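Local coordinates for protein dTDP Sugar Isomerase (Desulfovibrio desulfuricans subsp. desulfuricans str. G20, PDB 3EJK) that probably catalyses the 3,5-epimerisation of dTDP-4-dehydro-6-deoxy-D-glucose to dTDP-4-dehydro-L-rhamnose, a step in making the activated sugar dTDP-L-rhamnose, at residues Gln76-Pro81 with Ala134-Cys139. Residues are numbered along the deposited sequence; the frame is centred on the assembly and turned at random.
Sequences QLFAVP and ALVANC
L135 meets P81 where two neighbouring antiparallel strands, 76-81 and 134-139, run through one sheet of the cupin beta-sandwich; the axes of these segments come within 4.6 Å. The L135 carbonyl O sits 3.0 Å from CD of the P81 ring and also receives a CA-H...O contact from V80, while the L135 side chain packs on P81 of the second subunit. On the sandwich-interior face, V136 has CG1 anti to its backbone N (chi1 -176°). This methyl lies over one face of the F78 ring, offset toward the rim, in a CH-pi contact 4.1 Å from the ring centroid. F126, from the facing sheet, meets the same ring with its plane roughly perpendicular. A137 pairs with A79 in both directions: A137 N to A79 O at 2.7 Å, nearly linear, and A79 N to A137 O. Both methyls are on the face opposite to F78 and N138, and that of A137 packs on F57 of the second subunit. N138, with CG anti to its backbone N (chi1 -168°), turns its amide toward strand 76-81, where it stands nearly upright to the F78 ring, planes 81° apart, with ND2 3.5 Å from CE1 at the ring edge. The amide bridges two residues: OD1 accepts a hydrogen bond from L77 N, and ND2 donates to Q76 OE1 at 2.9 Å, in the carbonyl plane on a lone pair, and also bonds Y56 OH, so its rotation is fixed from both ends. A citrate, probably from the crystallisation liquor, lies about 5 Å from the Q76 side chain and may mark a pocket beside this polar end. C139 N then bonds L77 O at 3.0 Å.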
ATOM      1  N   GLN A  76       3.726   5.573 -13.347  1.00 23.61           N
ATOM      2  CA  GLN A  76       2.931   5.336 -12.140  1.00 22.62           C
ATOM      3  C   GLN A  76       2.175   4.023 -12.266  1.00 23.65           C
ATOM      4  O   GLN A  76       1.769   3.617 -13.362  1.00 21.28           O
ATOM      5  CB  GLN A  76       1.889   6.448 -11.913  1.00 23.46           C
ATOM      6  CG  GLN A  76       2.326   7.872 -12.250  1.00 23.42           C
ATOM      7  CD  GLN A  76       3.617   8.308 -11.589  1.00 22.29           C
ATOM      8  OE1 GLN A  76       3.853   8.049 -10.403  1.00 23.87           O
ATOM      9  NE2 GLN A  76       4.441   9.045 -12.346  1.00 22.43           N
ATOM     10  N   LEU A  77       2.051   3.349 -11.124  1.00 23.18           N
ATOM     11  CA  LEU A  77       1.239   2.119 -10.986  1.00 23.40           C
ATOM     12  C   LEU A  77       0.375   2.281  -9.733  1.00 22.40           C
ATOM     13  O   LEU A  77       0.815   2.059  -8.604  1.00 21.36           O
ATOM     14  CB  LEU A  77       2.067   0.833 -10.928  1.00 23.79           C
ATOM     15  CG  LEU A  77       2.793   0.439 -12.213  1.00 25.93           C
ATOM     16  CD1 LEU A  77       3.670  -0.782 -11.960  1.00 25.73           C
ATOM     17  CD2 LEU A  77       1.814   0.180 -13.313  1.00 24.51           C
ATOM     18  N   PHE A  78      -0.854   2.715  -9.991  1.00 23.04           N
ATOM     19  CA  PHE A  78      -1.869   3.003  -8.974  1.00 22.42           C
ATOM     20  C   PHE A  78      -2.737   1.811  -8.642  1.00 22.04           C
ATOM     21  O   PHE A  78      -3.236   1.107  -9.521  1.00 21.94           O
ATOM     22  CB  PHE A  78      -2.866   4.069  -9.469  1.00 23.66           C
ATOM     23  CG  PHE A  78      -2.413   5.500  -9.331  1.00 24.68           C
ATOM     24  CD1 PHE A  78      -1.102   5.838  -9.128  1.00 29.75           C
ATOM     25  CD2 PHE A  78      -3.348   6.526  -9.497  1.00 33.43           C
ATOM     26  CE1 PHE A  78      -0.714   7.174  -9.023  1.00 32.63           C
ATOM     27  CE2 PHE A  78      -2.963   7.871  -9.418  1.00 32.36           C
ATOM     28  CZ  PHE A  78      -1.632   8.181  -9.185  1.00 31.67           C
ATOM     29  N   ALA A  79      -2.944   1.647  -7.343  1.00 21.81           N
ATOM     30  CA  ALA A  79      -3.960   0.718  -6.817  1.00 22.03           C
ATOM     31  C   ALA A  79      -4.672   1.453  -5.697  1.00 21.13           C
ATOM     32  O   ALA A  79      -4.088   2.306  -5.054  1.00 21.75           O
ATOM     33  CB  ALA A  79      -3.390  -0.625  -6.354  1.00 22.67           C
ATOM     34  N   VAL A  80      -5.958   1.157  -5.527  1.00 20.63           N
ATOM     35  CA  VAL A  80      -6.788   1.834  -4.519  1.00 20.42           C
ATOM     36  C   VAL A  80      -7.440   0.796  -3.588  1.00 20.88           C
ATOM     37  O   VAL A  80      -8.580   0.370  -3.795  1.00 22.14           O
ATOM     38  CB  VAL A  80      -7.854   2.725  -5.189  1.00 18.70           C
ATOM     39  CG1 VAL A  80      -8.743   3.375  -4.141  1.00 17.90           C
ATOM     40  CG2 VAL A  80      -7.167   3.828  -6.082  1.00 18.90           C
ATOM     41  N   PRO A  81      -6.718   0.392  -2.550  1.00 20.69           N
ATOM     42  CA  PRO A  81      -7.216  -0.672  -1.665  1.00 21.00           C
ATOM     43  C   PRO A  81      -8.238  -0.234  -0.647  1.00 21.64           C
ATOM     44  O   PRO A  81      -8.921  -1.067  -0.050  1.00 23.22           O
ATOM     45  CB  PRO A  81      -5.962  -1.159  -0.949  1.00 20.17           C
ATOM     46  CG  PRO A  81      -4.998  -0.029  -1.042  1.00 20.70           C
ATOM     47  CD  PRO A  81      -5.382   0.857  -2.177  1.00 19.47           C
ATOM     48  N   ALA A 134     -10.172   7.751   0.624  1.00 21.95           N
ATOM     49  CA  ALA A 134      -9.522   6.796  -0.230  1.00 21.30           C
ATOM     50  C   ALA A 134      -8.046   6.751   0.127  1.00 21.60           C
ATOM     51  O   ALA A 134      -7.476   7.700   0.686  1.00 21.74           O
ATOM     52  CB  ALA A 134      -9.706   7.158  -1.712  1.00 20.13           C
ATOM     53  N   LEU A 135      -7.468   5.597  -0.140  1.00 22.23           N
ATOM     54  CA  LEU A 135      -6.022   5.390   0.012  1.00 23.68           C
ATOM     55  C   LEU A 135      -5.512   4.863  -1.307  1.00 24.21           C
ATOM     56  O   LEU A 135      -5.847   3.763  -1.729  1.00 24.69           O
ATOM     57  CB  LEU A 135      -5.662   4.396   1.120  1.00 23.53           C
ATOM     58  CG  LEU A 135      -4.144   4.398   1.364  1.00 25.15           C
ATOM     59  CD1 LEU A 135      -3.745   5.663   2.188  1.00 24.75           C
ATOM     60  CD2 LEU A 135      -3.689   3.146   2.048  1.00 28.34           C
ATOM     61  N   VAL A 136      -4.726   5.694  -1.961  1.00 24.52           N
ATOM     62  CA  VAL A 136      -4.138   5.364  -3.238  1.00 24.02           C
ATOM     63  C   VAL A 136      -2.722   4.880  -2.971  1.00 24.35           C
ATOM     64  O   VAL A 136      -1.973   5.517  -2.242  1.00 26.19           O
ATOM     65  CB  VAL A 136      -4.081   6.628  -4.160  1.00 24.07           C
ATOM     66  CG1 VAL A 136      -3.553   6.279  -5.517  1.00 27.39           C
ATOM     67  CG2 VAL A 136      -5.462   7.293  -4.268  1.00 22.21           C
ATOM     68  N   ALA A 137      -2.383   3.733  -3.543  1.00 23.15           N
ATOM     69  CA  ALA A 137      -1.035   3.205  -3.456  1.00 22.12           C
ATOM     70  C   ALA A 137      -0.386   3.382  -4.808  1.00 22.61           C
ATOM     71  O   ALA A 137      -1.010   3.210  -5.851  1.00 20.09           O
ATOM     72  CB  ALA A 137      -1.033   1.730  -3.037  1.00 20.83           C
ATOM     73  N   ASN A 138       0.882   3.750  -4.782  1.00 23.80           N
ATOM     74  CA  ASN A 138       1.630   3.941  -6.018  1.00 25.29           C
ATOM     75  C   ASN A 138       2.991   3.277  -5.935  1.00 25.16           C
ATOM     76  O   ASN A 138       3.749   3.526  -5.017  1.00 27.41           O
ATOM     77  CB  ASN A 138       1.792   5.438  -6.312  1.00 23.98           C
ATOM     78  CG  ASN A 138       2.299   5.707  -7.711  1.00 26.39           C
ATOM     79  OD1 ASN A 138       2.434   4.790  -8.511  1.00 25.40           O
ATOM     80  ND2 ASN A 138       2.584   6.974  -8.014  1.00 26.36           N
ATOM     81  N   CYS A 139       3.258   2.390  -6.873  1.00 23.84           N
ATOM     82  CA  CYS A 139       4.546   1.743  -6.961  1.00 24.80           C
ATOM     83  C   CYS A 139       5.190   2.283  -8.235  1.00 25.80           C
ATOM     84  O   CYS A 139       4.801   1.925  -9.354  1.00 25.85           O
ATOM     85  CB  CYS A 139       4.411   0.225  -7.029  1.00 26.38           C
ATOM     86  SG  CYS A 139       6.012  -0.648  -6.981  1.00 27.89           S
TER